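PDB 4UXD: 2-dehydro-3-deoxy-d-gluconate/2-dehydro-3-deoxy-phosphogluconate aldolase from Picrophilus torridus, which belongs to the dihydrodipicolinate synthetase family of aldolases, built on a parallel eight-stranded beta/alpha barrel and assembled from four copies of the chain. Local coordinates for residues A[27-32]-A[203-208]; A[62-67]-A[84-89]; A[134-139]-A[161-166]; A[184-189]-A[209-214]. One frame throughout, in Å; residues are numbered along the deposited sequence.

The four contacts sample one beta/alpha barrel from its inside to its outer surface. Contact 1 joins strands 27-31 and 203-206, and its centre lies about 6 Å from that of the chain, whereas contact 3, between helix 133-144 and the loop entering helix 165-174, has its centre about 19 Å out. Contacts 2, 3 and 4 follow one another in series; contact 1 closes a long loop that encloses contacts 2 and 3 and interlocks with contact 4. Contact 1 touches contact 2 through the neighbouring strands 27-31 and 61-63, their centres about 15 Å apart, and contact 4 through the loop after strand 203-206, centres about 11 Å apart. Distant sequence segments thereby meet in one closed sheet with its surrounding helices.

Contact 1 of 4, residues A[27-32]-A[203-208]; sequences GIVCPM and AVFQGQ. With IPA (isopropyl alcohol), chain G.
Two first torsions set up the meeting of Val29 and Phe205. In Val29, chi1 of 179° leaves CG2 beside the backbone N, on the side that meets the ring. Phe205 has CG opposite its carbonyl carbon (chi1 -74°), and a chi2 of 90° turns its CD2-CE2 side to the other strand. Val29 CG2 then lies 3.8 Å from Phe205 CE2, approaching the ring obliquely while the two side chains cross nearly at a right angle. The same ring carbon receives a backbone group: Gly27 O stands 3.4 Å from Phe205 CE2, in the ring plane, at the edge where aromatic hydrogens carry partial positive charge.

Beyond the strand, Gln206 OE1 accepts from Gln208 N (3.1 Å) on a lone pair in the carbonyl plane, a side-chain-to-backbone bond that ties the start of the loop. Gln208 NE2 donates to Ser184 O and also to O2 of a bound isopropyl alcohol, 3.2 Å away. Strands 27-31 and 203-206 both border strand 222-224, so Val29 and Phe205 reach past an intervening strand, and Val29 also packs on Phe63: inward-facing apolar side chains filling the core of a beta/alpha barrel.

Contact 2 of 4, residues A[62-67]-A[84-89]; sequences LFPMGS and KFVREN
Val86 meets Leu62 and Pro64 where helix 76-88 packs on the strand that precedes it, the first half of a beta-alpha-beta crossover. Strand 61-63 leads into this helix, and the chain returns as the parallel strand 95-97, to which Leu62 and Pro64 are joined by backbone hydrogen bonds that close the barrel.

Along the helix, Lys84 contributes its carbonyl, with Glu88 N bonded to Lys84 O at 2.8 Å. Phe85 packs on Tyr44 and on Thr47 and Asn48 of helix 44-56. One residue on, Val86 carries the whole contact from the helix side. Its CG1 lies opposite the backbone N (chi1 172°), which sends this one methyl out to both partners: Val86 CG1 is 3.9 Å from Leu62 CD1, the two side chains meeting at a slant, and 4.3 Å from CG of the Pro64 ring. Leu62 is also covered by Leu54, and Pro64 by Phe82 and Leu83. Arg87 is held by partners outside the two segments, its NH1 in a salt bridge with Glu119 and its NH2 bonded to the carbonyls of Ser90 and Lys92. The side chain of Asn89 folds back over the last turn: ND2 donates to Phe85 O at 2.9 Å, tilted 34° from the carbonyl plane, and the same Asn89 ND2 sits 3.2 Å above the plane of the Phe85 ring, toward its rim.

Contact 3 of 4, residues A[134-139]-A[161-166]; sequences EAIYHY and NKIDPE
Asn161 OD1 is gripped by two donors, the backbone N of Leu131 and NZ of Lys130, while the CB of the same residue meets Ile136. The other end of the amide is held as well, since Asn161 ND2 donates to the carbonyls of Pro126 and Ile129; with both ends bonded, the rotation of the group is fixed. Against this polar frame lies Ile136. Its CG1 stands opposite the carbonyl carbon (chi1 -75°) and the extended chain carries CD1 across to the loop, 3.8 Å from Asn161 CB and only 3.3 Å from Lys162 O. That carbonyl is not left to the methyl alone, for it accepts from NE2 of Gln133, whose OE1 in turn takes the N-H of Asp164, so that one amide clasps the loop at two points. The other branch, Ile136 CG2, packs 4.1 Å from Ile163 CG1.

In the barrel these residues join helix 133-144 to the loop that runs from strand 150-155 into helix 165-174, two successive helices of the outer layer. Ile163 also rests on Val168 of the second helix. Outward from the loop, Lys162 NZ forms a salt bridge with Asp164 OD1 at 2.7 Å, using the syn lone pair of the carboxylate. Helix 133-144 also borders the third subunit, where Ala135 packs on Tyr291 and His138 on Pro288 of that chain.

Contact 4 of 4, residues A[184-189]-A[209-214]; sequences SSADIR and DDLLFT
Two neighbouring beta-to-alpha connections of the beta/alpha barrel, after strands 178-183 and 203-206, and the starts of the helices they lead into, 188-195 and 212-217, meet here: Ala186 with Leu211, then Ile188 with Thr214. Leu211 CD1 comes up against the backbone of the first loop, 3.8 Å from Ala186 CA and 4.3 Å from Ala186 CB. Further along both segments, the methyls Ile188 CD1 and Thr214 CG2 touch at 3.8 Å, the side chains crossing nearly at a right angle. In Ile188, CG1 lies opposite the backbone N (chi1 -169°) and a bend at chi2 then directs CD1 to the threonine, which offers its methyl here.

Polar groups shape the loop that presents Ala186 and Ile188. Ser185 OG accepts from Asp187 N at 3.0 Å, with an N-H...O angle of 158°, an ST turn, and it is also bonded to Asp183 OD1. Asp187 then serves as N-cap of helix 188-195, its OD1 taking the N-H of Gly190.

A subunit boundary runs alongside: Arg189 forms an intersubunit salt bridge with Asp210 of the second subunit, Asp210 pairs likewise with Arg189 of that subunit, and Thr214 packs on Thr214 of the same neighbour. Within the chain, Leu212 packs on helices 233-240 and 245-264 and Phe213 on helix 245-264, while Ser184 and Ser185 rest on Tyr154 and Asn155 of strand 150-155.

Contact 1 of 4, residues A[27-32]-A[203-208]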
loop_
_atom_site.group_PDB
_atom_site.type_symbol
_atom_site.label_atom_id
_atom_site.label_comp_id
_atom_site.label_asym_id
_atom_site.label_seq_id
_atom_site.Cartn_x
_atom_site.Cartn_y
_atom_site.Cartn_z
ATOM N N GLY A 27 21.402 -15.035 21.170
ATOM C CA GLY A 27 21.362 -16.391 20.642
ATOM C C GLY A 27 20.124 -16.693 19.808
ATOM O O GLY A 27 19.498 -15.788 19.251
ATOM N N ILE A 28 19.769 -17.974 19.748
ATOM C CA ILE A 28 18.732 -18.459 18.855
ATOM C C ILE A 28 17.449 -18.801 19.586
ATOM O O ILE A 28 17.426 -19.602 20.519
ATOM C CB ILE A 28 19.216 -19.689 18.085
ATOM C CG1 ILE A 28 20.476 -19.332 17.282
ATOM C CG2 ILE A 28 18.108 -20.235 17.157
ATOM C CD1 ILE A 28 20.274 -18.227 16.280
ATOM N N VAL A 29 16.381 -18.159 19.133
ATOM C CA VAL A 29 15.056 -18.282 19.709
ATOM C C VAL A 29 14.170 -19.044 18.742
ATOM O O VAL A 29 14.039 -18.616 17.596
ATOM C CB VAL A 29 14.440 -16.892 19.966
ATOM C CG1 VAL A 29 13.028 -17.009 20.550
ATOM C CG2 VAL A 29 15.338 -16.073 20.850
ATOM N N CYS A 30 13.555 -20.153 19.170
ATOM C CA CYS A 30 12.567 -20.809 18.301
ATOM C C CYS A 30 11.148 -20.281 18.511
ATOM O O CYS A 30 10.556 -20.483 19.569
ATOM C CB CYS A 30 12.555 -22.309 18.498
ATOM S SG CYS A 30 11.209 -23.087 17.553
ATOM N N PRO A 31 10.587 -19.609 17.494
ATOM C CA PRO A 31 9.164 -19.294 17.617
ATOM C C PRO A 31 8.369 -20.562 17.317
ATOM O O PRO A 31 8.162 -20.931 16.151
ATOM C CB PRO A 31 8.952 -18.194 16.580
ATOM C CG PRO A 31 9.947 -18.484 15.516
ATOM C CD PRO A 31 11.115 -19.234 16.178
ATOM N N MET A 32 7.977 -21.246 18.389
ATOM C CA MET A 32 7.411 -22.588 18.298
ATOM C C MET A 32 6.103 -22.629 17.525
ATOM O O MET A 32 5.224 -21.789 17.733
ATOM C CB MET A 32 7.160 -23.161 19.692
ATOM C CG MET A 32 8.389 -23.268 20.572
ATOM S SD MET A 32 7.991 -23.882 22.224
ATOM C CE MET A 32 7.383 -25.520 21.816
ATOM N N ALA A 203 18.297 -6.141 24.129
ATOM C CA ALA A 203 18.589 -7.008 22.989
ATOM C C ALA A 203 17.812 -6.589 21.741
ATOM O O ALA A 203 16.779 -5.930 21.829
ATOM C CB ALA A 203 18.269 -8.470 23.341
ATOM N N VAL A 204 18.334 -6.967 20.580
ATOM C CA VAL A 204 17.672 -6.692 19.313
ATOM C C VAL A 204 17.752 -7.939 18.435
ATOM O O VAL A 204 18.820 -8.279 17.930
ATOM C CB VAL A 204 18.303 -5.491 18.595
ATOM C CG1 VAL A 204 17.564 -5.174 17.332
ATOM C CG2 VAL A 204 18.304 -4.273 19.506
ATOM N N PHE A 205 16.624 -8.626 18.272
ATOM C CA PHE A 205 16.605 -9.885 17.532
ATOM C C PHE A 205 16.064 -9.731 16.106
ATOM O O PHE A 205 15.072 -9.048 15.877
ATOM C CB PHE A 205 15.766 -10.924 18.279
ATOM C CG PHE A 205 16.423 -11.487 19.515
ATOM C CD1 PHE A 205 16.242 -10.885 20.744
ATOM C CD2 PHE A 205 17.192 -12.644 19.449
ATOM C CE1 PHE A 205 16.827 -11.412 21.887
ATOM C CE2 PHE A 205 17.787 -13.177 20.592
ATOM C CZ PHE A 205 17.598 -12.563 21.808
ATOM N N GLN A 206 16.722 -10.392 15.163
ATOM C CA GLN A 206 16.256 -10.466 13.790
ATOM C C GLN A 206 15.240 -11.610 13.671
ATOM O O GLN A 206 15.535 -12.751 14.011
ATOM C CB GLN A 206 17.440 -10.675 12.833
ATOM C CG GLN A 206 17.055 -10.903 11.359
ATOM C CD GLN A 206 16.213 -9.768 10.776
ATOM O OE1 GLN A 206 14.992 -9.884 10.673
ATOM N NE2 GLN A 206 16.861 -8.669 10.394
ATOM N N GLY A 207 14.053 -11.302 13.157
ATOM C CA GLY A 207 12.961 -12.251 13.119
ATOM C C GLY A 207 12.876 -13.034 11.837
ATOM O O GLY A 207 12.057 -13.940 11.718
ATOM N N GLN A 208 13.703 -12.675 10.863
ATOM C CA GLN A 208 13.671 -13.347 9.563
ATOM C C GLN A 208 14.954 -14.128 9.355
ATOM O O GLN A 208 16.039 -13.555 9.337
ATOM C CB GLN A 208 13.472 -12.351 8.419
ATOM C CG GLN A 208 12.157 -11.586 8.456
ATOM C CD GLN A 208 10.928 -12.472 8.307
ATOM O OE1 GLN A 208 11.028 -13.679 8.084
ATOM N NE2 GLN A 208 9.753 -11.866 8.442
HETATM C C1 IPA G . 5.159 -14.223 8.267
HETATM C C2 IPA G . 6.354 -13.394 8.706
HETATM C C3 IPA G . 6.358 -12.024 8.029
HETATM O O2 IPA G . 7.500 -14.118 8.333
#

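Contact 2 of 4, residues A[62-67]-A[84-89]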
loop_
_atom_site.group_PDB
_atom_site.type_symbol
_atom_site.label_atom_id
_atom_site.label_comp_id
_atom_site.label_asym_id
_atom_site.label_seq_id
_atom_site.Cartn_x
_atom_site.Cartn_y
_atom_site.Cartn_z
ATOM N N LEU A 62 12.903 -20.980 24.021
ATOM C CA LEU A 62 11.631 -21.411 23.491
ATOM C C LEU A 62 10.688 -20.232 23.576
ATOM O O LEU A 62 10.570 -19.578 24.634
ATOM C CB LEU A 62 11.053 -22.594 24.269
ATOM C CG LEU A 62 11.963 -23.785 24.543
ATOM C CD1 LEU A 62 11.118 -24.969 25.019
ATOM C CD2 LEU A 62 12.797 -24.136 23.325
ATOM N N PHE A 63 10.026 -19.984 22.449
ATOM C CA PHE A 63 9.069 -18.907 22.305
ATOM C C PHE A 63 7.730 -19.506 21.885
ATOM O O PHE A 63 7.384 -19.507 20.709
ATOM C CB PHE A 63 9.571 -17.883 21.276
ATOM C CG PHE A 63 8.579 -16.802 20.937
ATOM C CD1 PHE A 63 7.496 -16.525 21.768
ATOM C CD2 PHE A 63 8.731 -16.062 19.772
ATOM C CE1 PHE A 63 6.603 -15.535 21.452
ATOM C CE2 PHE A 63 7.834 -15.073 19.453
ATOM C CZ PHE A 63 6.773 -14.802 20.296
ATOM N N PRO A 64 6.962 -20.007 22.853
ATOM C CA PRO A 64 5.629 -20.509 22.523
ATOM C C PRO A 64 4.625 -19.388 22.272
ATOM O O PRO A 64 4.710 -18.335 22.913
ATOM C CB PRO A 64 5.247 -21.316 23.769
ATOM C CG PRO A 64 5.993 -20.640 24.882
ATOM C CD PRO A 64 7.282 -20.171 24.283
ATOM N N MET A 65 3.694 -19.635 21.353
ATOM C CA MET A 65 2.580 -18.736 21.051
ATOM C C MET A 65 3.051 -17.391 20.485
ATOM O O MET A 65 2.551 -16.328 20.853
ATOM C CB MET A 65 1.707 -18.529 22.298
ATOM C CG MET A 65 0.877 -19.761 22.689
ATOM S SD MET A 65 -0.387 -20.190 21.461
ATOM C CE MET A 65 -0.948 -21.771 22.101
ATOM N N GLY A 66 4.033 -17.455 19.592
ATOM C CA GLY A 66 4.333 -16.340 18.717
ATOM C C GLY A 66 3.437 -16.425 17.495
ATOM O O GLY A 66 2.458 -17.203 17.492
ATOM N N SER A 67 3.776 -15.644 16.465
ATOM C CA SER A 67 3.049 -15.649 15.204
ATOM C C SER A 67 3.111 -17.017 14.537
ATOM O O SER A 67 2.122 -17.512 14.002
ATOM C CB SER A 67 3.607 -14.587 14.247
ATOM O OG SER A 67 3.437 -13.270 14.757
ATOM N N LYS A 84 1.902 -23.662 30.104
ATOM C CA LYS A 84 2.172 -24.534 31.226
ATOM C C LYS A 84 2.901 -25.797 30.760
ATOM O O LYS A 84 3.906 -26.194 31.341
ATOM C CB LYS A 84 0.873 -24.897 31.947
ATOM C CG LYS A 84 1.031 -25.084 33.453
ATOM C CD LYS A 84 -0.285 -25.413 34.123
ATOM C CE LYS A 84 -0.718 -26.843 33.813
ATOM N NZ LYS A 84 -1.942 -27.258 34.560
ATOM N N PHE A 85 2.407 -26.417 29.700
ATOM C CA PHE A 85 2.999 -27.655 29.233
ATOM C C PHE A 85 4.456 -27.419 28.902
ATOM O O PHE A 85 5.340 -28.112 29.404
ATOM C CB PHE A 85 2.254 -28.200 28.017
ATOM C CG PHE A 85 2.813 -29.498 27.488
ATOM C CD1 PHE A 85 2.478 -30.711 28.082
ATOM C CD2 PHE A 85 3.659 -29.512 26.388
ATOM C CE1 PHE A 85 2.989 -31.918 27.589
ATOM C CE2 PHE A 85 4.166 -30.717 25.888
ATOM C CZ PHE A 85 3.831 -31.916 26.502
ATOM N N VAL A 86 4.702 -26.402 28.089
ATOM C CA VAL A 86 6.048 -26.097 27.642
ATOM C C VAL A 86 6.959 -25.789 28.826
ATOM O O VAL A 86 8.106 -26.232 28.853
ATOM C CB VAL A 86 6.024 -24.922 26.654
ATOM C CG1 VAL A 86 7.428 -24.455 26.314
ATOM C CG2 VAL A 86 5.258 -25.338 25.403
ATOM N N ARG A 87 6.446 -25.036 29.796
ATOM C CA ARG A 87 7.225 -24.704 30.985
ATOM C C ARG A 87 7.503 -25.948 31.808
ATOM O O ARG A 87 8.516 -26.014 32.492
ATOM C CB ARG A 87 6.509 -23.651 31.851
ATOM C CG ARG A 87 7.077 -23.462 33.278
ATOM C CD ARG A 87 8.452 -22.765 33.352
ATOM N NE ARG A 87 9.516 -23.446 32.611
ATOM C CZ ARG A 87 10.670 -22.882 32.265
ATOM N NH1 ARG A 87 10.941 -21.625 32.600
ATOM N NH2 ARG A 87 11.557 -23.571 31.570
ATOM N N GLU A 88 6.611 -26.932 31.729
ATOM C CA GLU A 88 6.724 -28.116 32.565
ATOM C C GLU A 88 7.478 -29.265 31.907
ATOM O O GLU A 88 7.731 -30.291 32.549
ATOM C CB GLU A 88 5.337 -28.603 32.969
ATOM C CG GLU A 88 4.756 -27.880 34.154
ATOM C CD GLU A 88 3.371 -28.379 34.496
ATOM O OE1 GLU A 88 2.881 -29.302 33.801
ATOM O OE2 GLU A 88 2.778 -27.849 35.457
ATOM N N ASN A 89 7.846 -29.106 30.643
ATOM C CA ASN A 89 8.504 -30.194 29.934
ATOM C C ASN A 89 9.805 -29.773 29.293
ATOM O O ASN A 89 10.333 -30.447 28.413
ATOM C CB ASN A 89 7.546 -30.775 28.913
ATOM C CG ASN A 89 6.435 -31.567 29.577
ATOM O OD1 ASN A 89 6.638 -32.704 29.992
ATOM N ND2 ASN A 89 5.267 -30.956 29.711
#

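Contact 3 of 4, residues A[134-139]-A[161-166]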
loop_
_atom_site.group_PDB
_atom_site.type_symbol
_atom_site.label_atom_id
_atom_site.label_comp_id
_atom_site.label_asym_id
_atom_site.label_seq_id
_atom_site.Cartn_x
_atom_site.Cartn_y
_atom_site.Cartn_z
ATOM N N GLU A 134 0.625 7.027 19.854
ATOM C CA GLU A 134 0.176 7.415 21.196
ATOM C C GLU A 134 -0.667 6.281 21.829
ATOM O O GLU A 134 -0.516 5.942 23.011
ATOM C CB GLU A 134 -0.620 8.723 21.133
ATOM C CG GLU A 134 -1.062 9.305 22.491
ATOM C CD GLU A 134 0.094 9.852 23.329
ATOM O OE1 GLU A 134 0.645 10.921 22.971
ATOM O OE2 GLU A 134 0.442 9.224 24.359
ATOM N N ALA A 135 -1.538 5.682 21.028
ATOM C CA ALA A 135 -2.379 4.597 21.499
ATOM C C ALA A 135 -1.523 3.396 21.871
ATOM O O ALA A 135 -1.738 2.725 22.902
ATOM C CB ALA A 135 -3.389 4.219 20.439
ATOM N N ILE A 136 -0.548 3.131 21.014
ATOM C CA ILE A 136 0.342 2.001 21.198
ATOM C C ILE A 136 1.171 2.232 22.444
ATOM O O ILE A 136 1.310 1.338 23.284
ATOM C CB ILE A 136 1.240 1.800 19.966
ATOM C CG1 ILE A 136 0.421 1.170 18.836
ATOM C CG2 ILE A 136 2.464 0.941 20.305
ATOM C CD1 ILE A 136 1.040 1.317 17.464
ATOM N N TYR A 137 1.710 3.443 22.571
ATOM C CA TYR A 137 2.475 3.802 23.755
ATOM C C TYR A 137 1.642 3.590 25.025
ATOM O O TYR A 137 2.018 2.796 25.879
ATOM C CB TYR A 137 2.954 5.244 23.673
ATOM C CG TYR A 137 3.563 5.698 24.957
ATOM C CD1 TYR A 137 4.870 5.366 25.280
ATOM C CD2 TYR A 137 2.821 6.426 25.875
ATOM C CE1 TYR A 137 5.426 5.758 26.477
ATOM C CE2 TYR A 137 3.366 6.822 27.070
ATOM C CZ TYR A 137 4.665 6.483 27.370
ATOM O OH TYR A 137 5.218 6.881 28.559
ATOM N N HIS A 138 0.506 4.276 25.127
ATOM C CA HIS A 138 -0.346 4.173 26.303
ATOM C C HIS A 138 -0.724 2.709 26.627
ATOM O O HIS A 138 -0.840 2.316 27.787
ATOM C CB HIS A 138 -1.605 5.025 26.115
ATOM C CG HIS A 138 -2.490 5.059 27.319
ATOM N ND1 HIS A 138 -3.839 5.327 27.242
ATOM C CD2 HIS A 138 -2.221 4.852 28.629
ATOM C CE1 HIS A 138 -4.363 5.286 28.456
ATOM N NE2 HIS A 138 -3.404 4.994 29.317
ATOM N N TYR A 139 -0.877 1.892 25.601
ATOM C CA TYR A 139 -1.199 0.492 25.814
ATOM C C TYR A 139 -0.029 -0.282 26.475
ATOM O O TYR A 139 -0.233 -0.993 27.468
ATOM C CB TYR A 139 -1.591 -0.107 24.480
ATOM C CG TYR A 139 -1.804 -1.581 24.451
ATOM C CD1 TYR A 139 -3.035 -2.129 24.771
ATOM C CD2 TYR A 139 -0.782 -2.433 24.046
ATOM C CE1 TYR A 139 -3.241 -3.490 24.712
ATOM C CE2 TYR A 139 -0.973 -3.791 23.987
ATOM C CZ TYR A 139 -2.204 -4.316 24.322
ATOM O OH TYR A 139 -2.391 -5.671 24.245
ATOM N N ASN A 161 -0.229 -3.367 13.940
ATOM C CA ASN A 161 0.262 -1.996 13.911
ATOM C C ASN A 161 1.747 -1.957 14.202
ATOM O O ASN A 161 2.215 -2.624 15.129
ATOM C CB ASN A 161 -0.462 -1.131 14.933
ATOM C CG ASN A 161 -1.939 -1.048 14.682
ATOM O OD1 ASN A 161 -2.372 -0.425 13.725
ATOM N ND2 ASN A 161 -2.730 -1.668 15.555
ATOM N N LYS A 162 2.481 -1.184 13.406
ATOM C CA LYS A 162 3.916 -1.014 13.605
ATOM C C LYS A 162 4.169 -0.235 14.880
ATOM O O LYS A 162 3.350 0.591 15.271
ATOM C CB LYS A 162 4.555 -0.280 12.426
ATOM C CG LYS A 162 4.167 1.190 12.298
ATOM C CD LYS A 162 4.722 1.788 11.011
ATOM C CE LYS A 162 4.271 3.228 10.772
ATOM N NZ LYS A 162 4.836 4.216 11.734
ATOM N N ILE A 163 5.289 -0.512 15.537
ATOM C CA ILE A 163 5.733 0.332 16.648
ATOM C C ILE A 163 7.033 1.013 16.202
ATOM O O ILE A 163 7.990 0.349 15.802
ATOM C CB ILE A 163 5.905 -0.488 17.982
ATOM C CG1 ILE A 163 6.386 0.424 19.117
ATOM C CG2 ILE A 163 6.811 -1.709 17.771
ATOM C CD1 ILE A 163 6.620 -0.290 20.440
ATOM N N ASP A 164 7.048 2.338 16.215
ATOM C CA ASP A 164 8.215 3.079 15.725
ATOM C C ASP A 164 9.390 2.893 16.671
ATOM O O ASP A 164 9.195 2.698 17.870
ATOM C CB ASP A 164 7.920 4.573 15.583
ATOM C CG ASP A 164 6.890 4.871 14.529
ATOM O OD1 ASP A 164 6.643 3.993 13.670
ATOM O OD2 ASP A 164 6.325 5.987 14.561
ATOM N N PRO A 165 10.614 2.956 16.140
ATOM C CA PRO A 165 11.812 2.947 16.985
ATOM C C PRO A 165 11.793 3.973 18.122
ATOM O O PRO A 165 12.249 3.685 19.224
ATOM C CB PRO A 165 12.923 3.275 16.000
ATOM C CG PRO A 165 12.424 2.764 14.711
ATOM C CD PRO A 165 10.957 2.942 14.707
ATOM N N GLU A 166 11.295 5.166 17.841
ATOM C CA GLU A 166 11.190 6.208 18.848
ATOM C C GLU A 166 10.341 5.736 20.010
ATOM O O GLU A 166 10.696 5.939 21.167
ATOM C CB GLU A 166 10.584 7.475 18.240
ATOM C CG GLU A 166 10.383 8.625 19.216
ATOM C CD GLU A 166 11.690 9.236 19.703
ATOM O OE1 GLU A 166 12.723 9.106 19.001
ATOM O OE2 GLU A 166 11.681 9.856 20.790
#

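Contact 4 of 4, residues A[184-189]-A[209-214]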
loop_
_atom_site.group_PDB
_atom_site.type_symbol
_atom_site.label_atom_id
_atom_site.label_comp_id
_atom_site.label_asym_id
_atom_site.label_seq_id
_atom_site.Cartn_x
_atom_site.Cartn_y
_atom_site.Cartn_z
ATOM N N SER A 184 10.482 -8.425 12.806
ATOM C CA SER A 184 10.231 -9.309 11.657
ATOM C C SER A 184 9.837 -8.548 10.372
ATOM O O SER A 184 9.452 -9.159 9.369
ATOM C CB SER A 184 9.124 -10.306 12.012
ATOM O OG SER A 184 9.531 -11.139 13.079
ATOM N N SER A 185 9.947 -7.224 10.412
ATOM C CA SER A 185 9.574 -6.369 9.288
ATOM C C SER A 185 10.319 -6.696 7.996
ATOM O O SER A 185 9.797 -6.442 6.907
ATOM C CB SER A 185 9.820 -4.897 9.633
ATOM O OG SER A 185 11.185 -4.608 9.488
ATOM N N ALA A 186 11.528 -7.244 8.125
ATOM C CA ALA A 186 12.407 -7.522 6.978
ATOM C C ALA A 186 12.872 -6.229 6.288
ATOM O O ALA A 186 13.347 -6.260 5.155
ATOM C CB ALA A 186 11.705 -8.448 5.956
ATOM N N ASP A 187 12.709 -5.110 6.988
ATOM C CA ASP A 187 13.127 -3.792 6.530
ATOM C C ASP A 187 14.490 -3.445 7.125
ATOM O O ASP A 187 14.602 -3.133 8.313
ATOM C CB ASP A 187 12.098 -2.734 6.939
ATOM C CG ASP A 187 12.448 -1.350 6.425
ATOM O OD1 ASP A 187 13.358 -0.702 6.984
ATOM O OD2 ASP A 187 11.806 -0.912 5.452
ATOM N N ILE A 188 15.531 -3.481 6.314
ATOM C CA ILE A 188 16.850 -3.409 6.885
ATOM C C ILE A 188 17.140 -2.042 7.529
ATOM O O ILE A 188 17.702 -2.003 8.630
ATOM C CB ILE A 188 17.912 -3.769 5.836
ATOM C CG1 ILE A 188 19.277 -3.945 6.509
ATOM C CG2 ILE A 188 17.931 -2.760 4.693
ATOM C CD1 ILE A 188 19.308 -5.144 7.449
ATOM N N ARG A 189 16.741 -0.937 6.897
ATOM C CA ARG A 189 16.908 0.392 7.514
ATOM C C ARG A 189 16.216 0.494 8.868
ATOM O O ARG A 189 16.785 1.011 9.836
ATOM C CB ARG A 189 16.354 1.483 6.626
ATOM C CG ARG A 189 17.248 1.863 5.493
ATOM C CD ARG A 189 16.423 2.057 4.256
ATOM N NE ARG A 189 16.903 3.143 3.425
ATOM C CZ ARG A 189 16.142 3.761 2.529
ATOM N NH1 ARG A 189 14.876 3.389 2.368
ATOM N NH2 ARG A 189 16.642 4.742 1.797
ATOM N N ASP A 209 14.801 -15.440 9.194
ATOM C CA ASP A 209 15.915 -16.380 9.155
ATOM C C ASP A 209 16.947 -16.065 8.073
ATOM O O ASP A 209 18.148 -16.236 8.279
ATOM C CB ASP A 209 15.386 -17.799 8.939
ATOM C CG ASP A 209 14.269 -18.167 9.907
ATOM O OD1 ASP A 209 13.500 -17.276 10.332
ATOM O OD2 ASP A 209 14.165 -19.364 10.240
ATOM N N ASP A 210 16.494 -15.614 6.912
ATOM C CA ASP A 210 17.446 -15.355 5.837
ATOM C C ASP A 210 18.276 -14.092 6.084
ATOM O O ASP A 210 19.307 -13.889 5.446
ATOM C CB ASP A 210 16.731 -15.278 4.483
ATOM C CG ASP A 210 15.477 -14.446 4.517
ATOM O OD1 ASP A 210 14.875 -14.277 5.603
ATOM O OD2 ASP A 210 15.089 -13.975 3.423
ATOM N N LEU A 211 17.851 -13.270 7.038
ATOM C CA LEU A 211 18.512 -12.009 7.315
ATOM C C LEU A 211 19.460 -12.075 8.519
ATOM O O LEU A 211 20.127 -11.079 8.860
ATOM C CB LEU A 211 17.473 -10.918 7.546
ATOM C CG LEU A 211 16.470 -10.622 6.431
ATOM C CD1 LEU A 211 15.811 -9.284 6.732
ATOM C CD2 LEU A 211 17.087 -10.600 5.051
ATOM N N LEU A 212 19.538 -13.242 9.145
ATOM C CA LEU A 212 20.328 -13.413 10.362
ATOM C C LEU A 212 21.793 -13.014 10.180
ATOM O O LEU A 212 22.363 -12.323 11.023
ATOM C CB LEU A 212 20.250 -14.867 10.847
ATOM C CG LEU A 212 20.971 -15.174 12.164
ATOM C CD1 LEU A 212 20.526 -14.231 13.301
ATOM C CD2 LEU A 212 20.730 -16.624 12.564
ATOM N N PHE A 213 22.407 -13.438 9.080
ATOM C CA PHE A 213 23.825 -13.159 8.896
ATOM C C PHE A 213 24.075 -11.651 8.780
ATOM O O PHE A 213 24.919 -11.106 9.487
ATOM C CB PHE A 213 24.376 -13.888 7.674
ATOM C CG PHE A 213 25.848 -13.696 7.485
ATOM C CD1 PHE A 213 26.757 -14.414 8.247
ATOM C CD2 PHE A 213 26.326 -12.789 6.556
ATOM C CE1 PHE A 213 28.121 -14.233 8.080
ATOM C CE2 PHE A 213 27.681 -12.608 6.386
ATOM C CZ PHE A 213 28.583 -13.327 7.150
ATOM N N THR A 214 23.328 -10.977 7.912
ATOM C CA THR A 214 23.380 -9.518 7.835
ATOM C C THR A 214 23.147 -8.883 9.217
ATOM O O THR A 214 23.842 -7.941 9.599
ATOM C CB THR A 214 22.334 -8.973 6.818
ATOM O OG1 THR A 214 22.648 -9.450 5.504
ATOM C CG2 THR A 214 22.290 -7.432 6.805
#